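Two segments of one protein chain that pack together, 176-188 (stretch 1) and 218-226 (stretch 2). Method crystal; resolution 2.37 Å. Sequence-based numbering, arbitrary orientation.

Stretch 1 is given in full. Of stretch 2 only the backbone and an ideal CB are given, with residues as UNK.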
# COMPACT_ATOMS: atom_id res chain seq x y z
N ASP A 176 6.61 -10.03 -2.02
CA ASP A 176 6.94 -10.69 -0.77
C ASP A 176 8.30 -10.19 -0.30
O ASP A 176 9.27 -10.19 -1.06
CB ASP A 176 6.93 -12.21 -0.92
CG ASP A 176 5.53 -12.79 -1.01
OD1 ASP A 176 4.56 -12.04 -0.74
OD2 ASP A 176 5.40 -13.98 -1.35
N ALA A 177 8.37 -9.75 0.95
CA ALA A 177 9.59 -9.19 1.50
C ALA A 177 10.38 -10.24 2.26
O ALA A 177 10.02 -10.62 3.37
CB ALA A 177 9.28 -8.00 2.41
N HIS A 178 11.47 -10.70 1.65
CA HIS A 178 12.32 -11.72 2.25
C HIS A 178 13.57 -11.07 2.83
O HIS A 178 13.97 -10.00 2.39
CB HIS A 178 12.69 -12.79 1.22
CG HIS A 178 11.54 -13.63 0.78
ND1 HIS A 178 11.19 -14.80 1.42
CD2 HIS A 178 10.65 -13.48 -0.23
CE1 HIS A 178 10.14 -15.34 0.82
NE2 HIS A 178 9.79 -14.55 -0.19
N PRO A 179 14.20 -11.72 3.83
CA PRO A 179 15.41 -11.13 4.40
C PRO A 179 16.53 -11.01 3.38
O PRO A 179 16.71 -11.91 2.55
CB PRO A 179 15.78 -12.11 5.53
CG PRO A 179 15.11 -13.39 5.17
CD PRO A 179 13.84 -13.00 4.46
N THR A 180 17.26 -9.90 3.43
CA THR A 180 18.38 -9.68 2.51
C THR A 180 19.55 -10.58 2.90
O THR A 180 19.59 -11.11 4.01
CB THR A 180 18.84 -8.21 2.51
OG1 THR A 180 19.42 -7.88 3.78
CG2 THR A 180 17.66 -7.28 2.24
N THR A 181 20.49 -10.76 1.98
CA THR A 181 21.68 -11.56 2.24
C THR A 181 22.43 -11.05 3.47
O THR A 181 22.89 -11.84 4.29
CB THR A 181 22.63 -11.57 1.02
OG1 THR A 181 22.00 -12.24 -0.07
CG2 THR A 181 23.94 -12.27 1.35
N TYR A 182 22.53 -9.73 3.59
CA TYR A 182 23.12 -9.10 4.77
C TYR A 182 22.40 -9.52 6.04
O TYR A 182 23.02 -9.77 7.07
CB TYR A 182 23.11 -7.58 4.63
CG TYR A 182 23.33 -6.84 5.93
CD1 TYR A 182 24.61 -6.68 6.45
CD2 TYR A 182 22.27 -6.29 6.63
CE1 TYR A 182 24.82 -6.00 7.64
CE2 TYR A 182 22.47 -5.61 7.82
CZ TYR A 182 23.75 -5.47 8.32
OH TYR A 182 23.96 -4.79 9.50
N THR A 183 21.07 -9.58 5.97
CA THR A 183 20.27 -9.93 7.13
C THR A 183 20.51 -11.38 7.55
O THR A 183 20.57 -11.70 8.74
CB THR A 183 18.77 -9.69 6.86
OG1 THR A 183 18.53 -8.29 6.70
CG2 THR A 183 17.90 -10.21 7.99
N VAL A 184 20.68 -12.26 6.56
CA VAL A 184 20.93 -13.68 6.83
C VAL A 184 22.37 -13.93 7.29
O VAL A 184 22.60 -14.64 8.27
CB VAL A 184 20.64 -14.54 5.59
CG1 VAL A 184 21.01 -16.00 5.85
CG2 VAL A 184 19.17 -14.43 5.20
N ASN A 185 23.33 -13.35 6.57
CA ASN A 185 24.74 -13.59 6.83
C ASN A 185 25.29 -12.82 8.03
O ASN A 185 26.28 -13.23 8.64
CB ASN A 185 25.57 -13.24 5.59
CG ASN A 185 25.38 -14.24 4.46
OD1 ASN A 185 24.57 -15.16 4.56
ND2 ASN A 185 26.13 -14.06 3.38
N ASP A 186 24.67 -11.69 8.36
CA ASP A 186 25.19 -10.82 9.41
C ASP A 186 24.25 -10.70 10.60
O ASP A 186 24.59 -11.12 11.71
CB ASP A 186 25.50 -9.43 8.83
CG ASP A 186 26.15 -8.50 9.85
OD1 ASP A 186 27.17 -7.87 9.50
OD2 ASP A 186 25.64 -8.40 10.99
N VAL A 187 23.07 -10.11 10.39
CA VAL A 187 22.14 -9.85 11.48
C VAL A 187 21.65 -11.13 12.16
O VAL A 187 21.70 -11.26 13.38
CB VAL A 187 20.92 -9.05 11.00
CG1 VAL A 187 19.97 -8.79 12.17
CG2 VAL A 187 21.36 -7.73 10.39
N PHE A 188 21.19 -12.08 11.35
CA PHE A 188 20.71 -13.36 11.87
C PHE A 188 21.86 -14.13 12.51
O PHE A 188 21.68 -14.78 13.55
CB PHE A 188 20.07 -14.20 10.77
CG PHE A 188 18.69 -13.73 10.37
CD1 PHE A 188 18.08 -12.66 11.00
CD2 PHE A 188 18.00 -14.37 9.35
CE1 PHE A 188 16.82 -12.24 10.64
CE2 PHE A 188 16.74 -13.95 8.97
CZ PHE A 188 16.15 -12.88 9.62
N UNK A 218 12.82 -12.49 15.17
CA UNK A 218 13.52 -11.70 14.16
C UNK A 218 14.20 -10.52 14.85
O UNK A 218 13.52 -9.66 15.41
CB UNK A 218 12.56 -11.22 13.07
N UNK A 219 15.54 -10.48 14.84
CA UNK A 219 16.28 -9.44 15.56
C UNK A 219 16.01 -8.03 15.04
O UNK A 219 15.71 -7.86 13.85
CB UNK A 219 17.78 -9.73 15.48
N UNK A 220 16.10 -7.05 15.92
CA UNK A 220 16.02 -5.65 15.53
C UNK A 220 17.16 -5.33 14.56
O UNK A 220 18.28 -5.82 14.74
CB UNK A 220 16.08 -4.74 16.76
N UNK A 221 16.88 -4.53 13.54
CA UNK A 221 17.88 -4.21 12.54
C UNK A 221 17.82 -5.10 11.32
O UNK A 221 18.52 -4.87 10.33
CB UNK A 221 19.28 -4.30 13.16
N UNK A 222 16.98 -6.13 11.39
CA UNK A 222 16.78 -7.04 10.26
C UNK A 222 16.22 -6.29 9.06
O UNK A 222 15.50 -5.29 9.22
CB UNK A 222 15.84 -8.19 10.65
N UNK A 223 16.54 -6.76 7.87
CA UNK A 223 16.17 -6.04 6.66
C UNK A 223 15.55 -6.96 5.62
O UNK A 223 16.07 -8.04 5.34
CB UNK A 223 17.39 -5.34 6.07
N UNK A 224 14.42 -6.53 5.08
CA UNK A 224 13.68 -7.31 4.10
C UNK A 224 13.55 -6.52 2.81
O UNK A 224 13.30 -5.31 2.84
CB UNK A 224 12.30 -7.70 4.64
N UNK A 225 13.76 -7.19 1.68
CA UNK A 225 13.69 -6.55 0.38
C UNK A 225 12.36 -5.87 0.12
O UNK A 225 11.30 -6.45 0.39
CB UNK A 225 13.96 -7.58 -0.72
N UNK A 226 12.42 -4.66 -0.39
CA UNK A 226 11.23 -3.90 -0.72
C UNK A 226 11.18 -3.60 -2.21
O UNK A 226 11.97 -2.83 -2.73
CB UNK A 226 11.18 -2.60 0.09

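Position 218 has its CA-to-CB bond sideways to stretch 1, and its ideal CB lies 5.0 Å from CE1 of Phe 188. An apolar side chain would suit this neighbour, a branched aliphatic one or an aromatic. The residue is Val 218, whose CG1 meets the edge of the Phe 188 ring, 4.1 Å from CE1.

At position 219 the CB points toward the helix, 4.1 Å from Val 187 CG1, and phi is -64°. The space favours a compact apolar group, and the backbone angles admit proline. Pro 219 fills it: its CB packs 4.0 Å from Val 187 CG1 and its CD 3.7 Å from Phe 188 CE1.

The CB of position 220 points away, with nothing of stretch 1 within 5.5 Å, so almost any residue would do; it is Lys 220.

Position 221 has phi/psi of 95/-7°, as expected at the third place of a type II turn. A CB here would be jammed against the carbonyl O of the preceding residue, which by itself calls for glycine, and Gly 221 is found.

At position 222 the ideal CB sits 3.9 Å from Thr 183 CG2 and 4.2 Å from Phe 188 CE1. Such close walls favour a small side chain, alanine, serine or perhaps cysteine. Ser 222 closes the turn on itself, its OG donating to Pro 219 O at 2.5 Å, while the same OG lies at the edge of the Phe 188 ring, 3.5 Å from CE1.

Position 223 is anchored through its backbone: its N donates to Thr 183 OG1 (2.8 Å), and its O accepts from Thr 180 N (2.9 Å). The ideal CB is tight against Thr 183 OG1 at 3.2 Å, but a long chain could run on past Tyr 182, so arginine, lysine or glutamine would be plausible. Arg 223 brings its NE to 3.7 Å from Tyr 182 CE2.

Position 224 forms a single beta bridge with Pro 179. Its ideal CB is 3.8 Å from Ala 177 CB, and the nearby proline ring offers an apolar surface to a large aliphatic or aromatic group. Phe 224 places CD2 3.8 Å from Pro 179 CD.

At position 225 the N donates to His 178 O (2.9 Å), a backbone bond that any residue but proline could make. The angles, -57/134°, do not demand glycine, and alanine would be conceivable; the residue is Gly 225.

The CB of position 226 points away, with nothing of stretch 1 within 5.5 Å, so stretch 1 favours no kind of side chain; it is Leu 226.

Stretch 2 (218-226) VPKGSRFGL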
# COMPACT_ATOMS: atom_id res chain seq x y z
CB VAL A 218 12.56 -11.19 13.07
CG1 VAL A 218 13.33 -10.47 11.99
CG2 VAL A 218 11.78 -12.35 12.48
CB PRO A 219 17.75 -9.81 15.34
CG PRO A 219 17.73 -11.24 14.93
CD PRO A 219 16.44 -11.46 14.20
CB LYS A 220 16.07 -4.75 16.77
CG LYS A 220 16.60 -3.35 16.54
CD LYS A 220 16.68 -2.59 17.85
CE LYS A 220 17.30 -1.22 17.64
NZ LYS A 220 17.16 -0.36 18.85
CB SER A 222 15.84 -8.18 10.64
OG SER A 222 16.39 -8.97 11.68
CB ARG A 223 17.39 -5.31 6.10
CG ARG A 223 17.87 -4.18 7.01
CD ARG A 223 19.31 -3.80 6.71
NE ARG A 223 19.87 -2.95 7.76
CZ ARG A 223 20.06 -1.64 7.65
NH1 ARG A 223 19.72 -1.02 6.53
NH2 ARG A 223 20.59 -0.96 8.65
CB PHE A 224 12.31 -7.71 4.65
CG PHE A 224 12.37 -8.55 5.90
CD1 PHE A 224 12.63 -7.96 7.13
CD2 PHE A 224 12.20 -9.92 5.84
CE1 PHE A 224 12.70 -8.73 8.28
CE2 PHE A 224 12.27 -10.69 6.98
CZ PHE A 224 12.52 -10.10 8.21
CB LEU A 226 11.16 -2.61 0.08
CG LEU A 226 9.90 -1.78 -0.12
CD1 LEU A 226 8.67 -2.51 0.40
CD2 LEU A 226 10.03 -0.43 0.55
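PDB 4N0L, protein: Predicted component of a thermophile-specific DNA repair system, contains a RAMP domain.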